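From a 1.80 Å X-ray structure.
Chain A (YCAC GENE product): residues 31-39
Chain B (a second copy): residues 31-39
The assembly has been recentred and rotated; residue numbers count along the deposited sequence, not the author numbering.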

# COMPACT_ATOMS: atom_id res chain seq x y z
N ILE A 31 -10.35 -8.30 -3.56
CA ILE A 31 -9.43 -9.15 -4.31
C ILE A 31 -9.62 -8.71 -5.76
O ILE A 31 -10.76 -8.70 -6.24
CB ILE A 31 -9.79 -10.65 -4.18
CG1 ILE A 31 -9.65 -11.11 -2.72
CG2 ILE A 31 -8.85 -11.49 -5.07
CD1 ILE A 31 -10.05 -12.56 -2.51
N GLU A 32 -8.53 -8.33 -6.45
CA GLU A 32 -8.62 -7.86 -7.83
C GLU A 32 -9.24 -8.93 -8.71
O GLU A 32 -9.00 -10.12 -8.50
CB GLU A 32 -7.27 -7.31 -8.34
CG GLU A 32 -6.22 -8.32 -8.65
CD GLU A 32 -6.23 -8.80 -10.11
OE1 GLU A 32 -6.87 -8.16 -11.01
OE2 GLU A 32 -5.58 -9.83 -10.34
N PRO A 33 -10.00 -8.52 -9.74
CA PRO A 33 -10.69 -9.44 -10.65
C PRO A 33 -9.94 -10.55 -11.38
O PRO A 33 -10.50 -11.64 -11.52
CB PRO A 33 -11.43 -8.49 -11.60
CG PRO A 33 -10.55 -7.27 -11.63
CD PRO A 33 -10.15 -7.12 -10.19
N ASP A 34 -8.73 -10.30 -11.87
CA ASP A 34 -8.02 -11.36 -12.59
C ASP A 34 -7.67 -12.50 -11.63
O ASP A 34 -7.88 -13.68 -11.94
CB ASP A 34 -6.76 -10.80 -13.26
CG ASP A 34 -7.08 -9.69 -14.26
OD1 ASP A 34 -8.16 -9.71 -14.91
OD2 ASP A 34 -6.25 -8.78 -14.39
N LYS A 35 -7.17 -12.14 -10.45
CA LYS A 35 -6.85 -13.12 -9.42
C LYS A 35 -8.14 -13.79 -8.90
O LYS A 35 -8.20 -15.02 -8.77
CB LYS A 35 -6.13 -12.45 -8.24
CG LYS A 35 -5.81 -13.41 -7.10
CD LYS A 35 -5.03 -12.74 -5.98
CE LYS A 35 -3.72 -12.18 -6.47
NZ LYS A 35 -2.89 -13.23 -7.14
N PHE A 36 -9.18 -13.00 -8.65
CA PHE A 36 -10.42 -13.56 -8.14
C PHE A 36 -11.04 -14.57 -9.09
O PHE A 36 -11.47 -15.65 -8.66
CB PHE A 36 -11.45 -12.48 -7.80
CG PHE A 36 -12.58 -12.99 -6.91
CD1 PHE A 36 -12.29 -13.51 -5.64
CD2 PHE A 36 -13.89 -13.01 -7.37
CE1 PHE A 36 -13.31 -14.04 -4.84
CE2 PHE A 36 -14.92 -13.54 -6.57
CZ PHE A 36 -14.63 -14.06 -5.30
N LYS A 37 -11.09 -14.22 -10.38
CA LYS A 37 -11.66 -15.13 -11.36
C LYS A 37 -10.87 -16.44 -11.39
O LYS A 37 -11.46 -17.53 -11.35
CB LYS A 37 -11.66 -14.51 -12.77
CG LYS A 37 -12.14 -15.48 -13.84
CD LYS A 37 -11.81 -15.03 -15.26
CE LYS A 37 -12.18 -16.12 -16.26
NZ LYS A 37 -11.78 -15.75 -17.63
N ASN A 38 -9.54 -16.34 -11.45
CA ASN A 38 -8.71 -17.53 -11.47
C ASN A 38 -8.94 -18.42 -10.25
O ASN A 38 -9.07 -19.64 -10.38
CB ASN A 38 -7.23 -17.16 -11.53
CG ASN A 38 -6.32 -18.38 -11.51
OD1 ASN A 38 -6.41 -19.25 -12.39
ND2 ASN A 38 -5.46 -18.46 -10.51
N ASN A 39 -9.02 -17.80 -9.07
CA ASN A 39 -9.23 -18.52 -7.81
C ASN A 39 -10.58 -19.23 -7.75
O ASN A 39 -10.67 -20.38 -7.31
CB ASN A 39 -9.08 -17.57 -6.62
CG ASN A 39 -7.63 -17.14 -6.39
OD1 ASN A 39 -6.70 -17.66 -7.01
ND2 ASN A 39 -7.44 -16.17 -5.49
N ILE B 31 4.12 -6.49 -11.38
CA ILE B 31 2.72 -6.76 -11.73
C ILE B 31 2.47 -8.20 -11.27
O ILE B 31 3.25 -9.09 -11.62
CB ILE B 31 2.46 -6.64 -13.24
CG1 ILE B 31 2.77 -5.21 -13.72
CG2 ILE B 31 1.00 -6.96 -13.55
CD1 ILE B 31 2.65 -5.04 -15.22
N GLU B 32 1.42 -8.44 -10.49
CA GLU B 32 1.15 -9.80 -10.00
C GLU B 32 0.89 -10.76 -11.16
O GLU B 32 0.30 -10.38 -12.17
CB GLU B 32 0.06 -9.81 -8.91
CG GLU B 32 -1.36 -9.61 -9.36
CD GLU B 32 -2.09 -10.91 -9.75
OE1 GLU B 32 -1.69 -12.05 -9.34
OE2 GLU B 32 -3.09 -10.77 -10.48
N PRO B 33 1.29 -12.03 -11.00
CA PRO B 33 1.14 -13.07 -12.04
C PRO B 33 -0.19 -13.34 -12.72
O PRO B 33 -0.21 -13.53 -13.93
CB PRO B 33 1.75 -14.32 -11.39
CG PRO B 33 1.52 -14.10 -9.93
CD PRO B 33 1.86 -12.62 -9.77
N ASP B 34 -1.30 -13.36 -11.98
CA ASP B 34 -2.58 -13.63 -12.64
C ASP B 34 -2.91 -12.51 -13.63
O ASP B 34 -3.24 -12.77 -14.78
CB ASP B 34 -3.70 -13.82 -11.61
CG ASP B 34 -3.43 -14.96 -10.66
OD1 ASP B 34 -2.81 -15.95 -11.08
OD2 ASP B 34 -3.83 -14.85 -9.49
N LYS B 35 -2.74 -11.27 -13.18
CA LYS B 35 -3.00 -10.12 -14.04
C LYS B 35 -2.01 -10.08 -15.20
O LYS B 35 -2.39 -9.87 -16.37
CB LYS B 35 -2.89 -8.82 -13.23
CG LYS B 35 -3.05 -7.55 -14.07
CD LYS B 35 -3.03 -6.30 -13.22
CE LYS B 35 -4.10 -6.34 -12.17
NZ LYS B 35 -5.47 -6.57 -12.76
N PHE B 36 -0.73 -10.31 -14.89
CA PHE B 36 0.30 -10.26 -15.92
C PHE B 36 0.06 -11.29 -17.02
O PHE B 36 0.16 -10.96 -18.21
CB PHE B 36 1.70 -10.42 -15.34
CG PHE B 36 2.80 -10.01 -16.29
CD1 PHE B 36 2.88 -8.69 -16.73
CD2 PHE B 36 3.73 -10.94 -16.76
CE1 PHE B 36 3.89 -8.29 -17.64
CE2 PHE B 36 4.74 -10.55 -17.67
CZ PHE B 36 4.81 -9.22 -18.10
N LYS B 37 -0.24 -12.52 -16.63
CA LYS B 37 -0.51 -13.58 -17.60
C LYS B 37 -1.68 -13.15 -18.48
O LYS B 37 -1.60 -13.22 -19.70
CB LYS B 37 -0.86 -14.91 -16.90
CG LYS B 37 -1.23 -16.00 -17.89
CD LYS B 37 -1.87 -17.20 -17.21
CE LYS B 37 -2.36 -18.20 -18.26
NZ LYS B 37 -3.01 -19.38 -17.66
N ASN B 38 -2.76 -12.69 -17.86
CA ASN B 38 -3.94 -12.26 -18.62
C ASN B 38 -3.62 -11.15 -19.62
O ASN B 38 -4.07 -11.20 -20.77
CB ASN B 38 -5.06 -11.81 -17.68
CG ASN B 38 -6.28 -11.32 -18.43
OD1 ASN B 38 -6.84 -12.05 -19.25
ND2 ASN B 38 -6.66 -10.08 -18.21
N ASN B 39 -2.81 -10.18 -19.19
CA ASN B 39 -2.43 -9.04 -20.03
C ASN B 39 -1.55 -9.42 -21.21
O ASN B 39 -1.72 -8.90 -22.33
CB ASN B 39 -1.73 -7.96 -19.20
CG ASN B 39 -2.68 -7.25 -18.23
OD1 ASN B 39 -3.91 -7.41 -18.30
ND2 ASN B 39 -2.12 -6.44 -17.34
O HOH W 1 -5.95 -7.36 -16.54
O HOH W 2 -4.39 -16.96 -7.87

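Two copies of one short segment, each two residues of loop (31-32) followed by the first turns of a helix (33-39), meet at their helix N-termini. The helix axes cross at 96° and approach to 8.2 Å, with Asp A34 CA 5.4 Å from Lys B35 CA and Lys A35 CA likewise 5.4 Å from Asp B34 CA, a reciprocal register; the salt bridges recur with the chains exchanged. Together the stretches bury 379 Å², almost all of it from Glu, Asp, Lys and Asn residues.

Ile A31 is buried within the assembly but takes no part in the contact. Glu A32, at the N-cap position, does two jobs. Its carboxylate folds back (chi1 p) over the start of its own helix, accepting from Asp A34 N at OE1 (3.0 Å) and from Lys A35 N at OE2 (2.8 Å), two amides that have no preceding turn to supply carbonyl partners. The same OE1 also receives Lys B35 NZ at 2.7 Å in a salt bridge. Glu A32 OE2 lies 2.7 Å from Glu B32 OE2, very close for two groups that would both normally be charged; whether a proton is shared here is left open by the geometry, but the lysines beside them supply positive charge.

Pro A33 begins the helix, and its ring stays clear of chain B. Asp A34 points toward chain B and loses 75 Å² to it. Its OD2 accepts from Lys B35 NZ at 2.9 Å, so that one ammonium bridges Glu A32 and Asp A34. OD2 also accepts from water 1 (2.6 Å), which donates to Asn B39 OD1 (2.7 Å) and accepts from Asn B38 ND2 (3.3 Å), extending the polar network one turn along the partner helix.

Lys A35 leaves its backbone sideways, yet its chain, t at chi1 and chi2, turns at chi3 and chi4 (both m) to carry the ammonium across. NZ donates to Glu B32 OE1 at 2.8 Å and to Asp B34 OD2 at 3.0 Å, the counterpart of the Lys B35 clasp.

Phe A36 points away from chain B and is buried; its N closes the first helical turn on Glu A32 O (2.9 Å). Lys A37, fully extended, remains outside the contact. One turn after Asp A34, Asn A38 again points toward chain B, its ND2 3.7 Å from Asp B34 OD1. Water 2 completes the symmetry, accepting from Asn A38 ND2 (3.2 Å) and donating to Asn A39 OD1 (2.6 Å) and Asp B34 OD2 (2.7 Å).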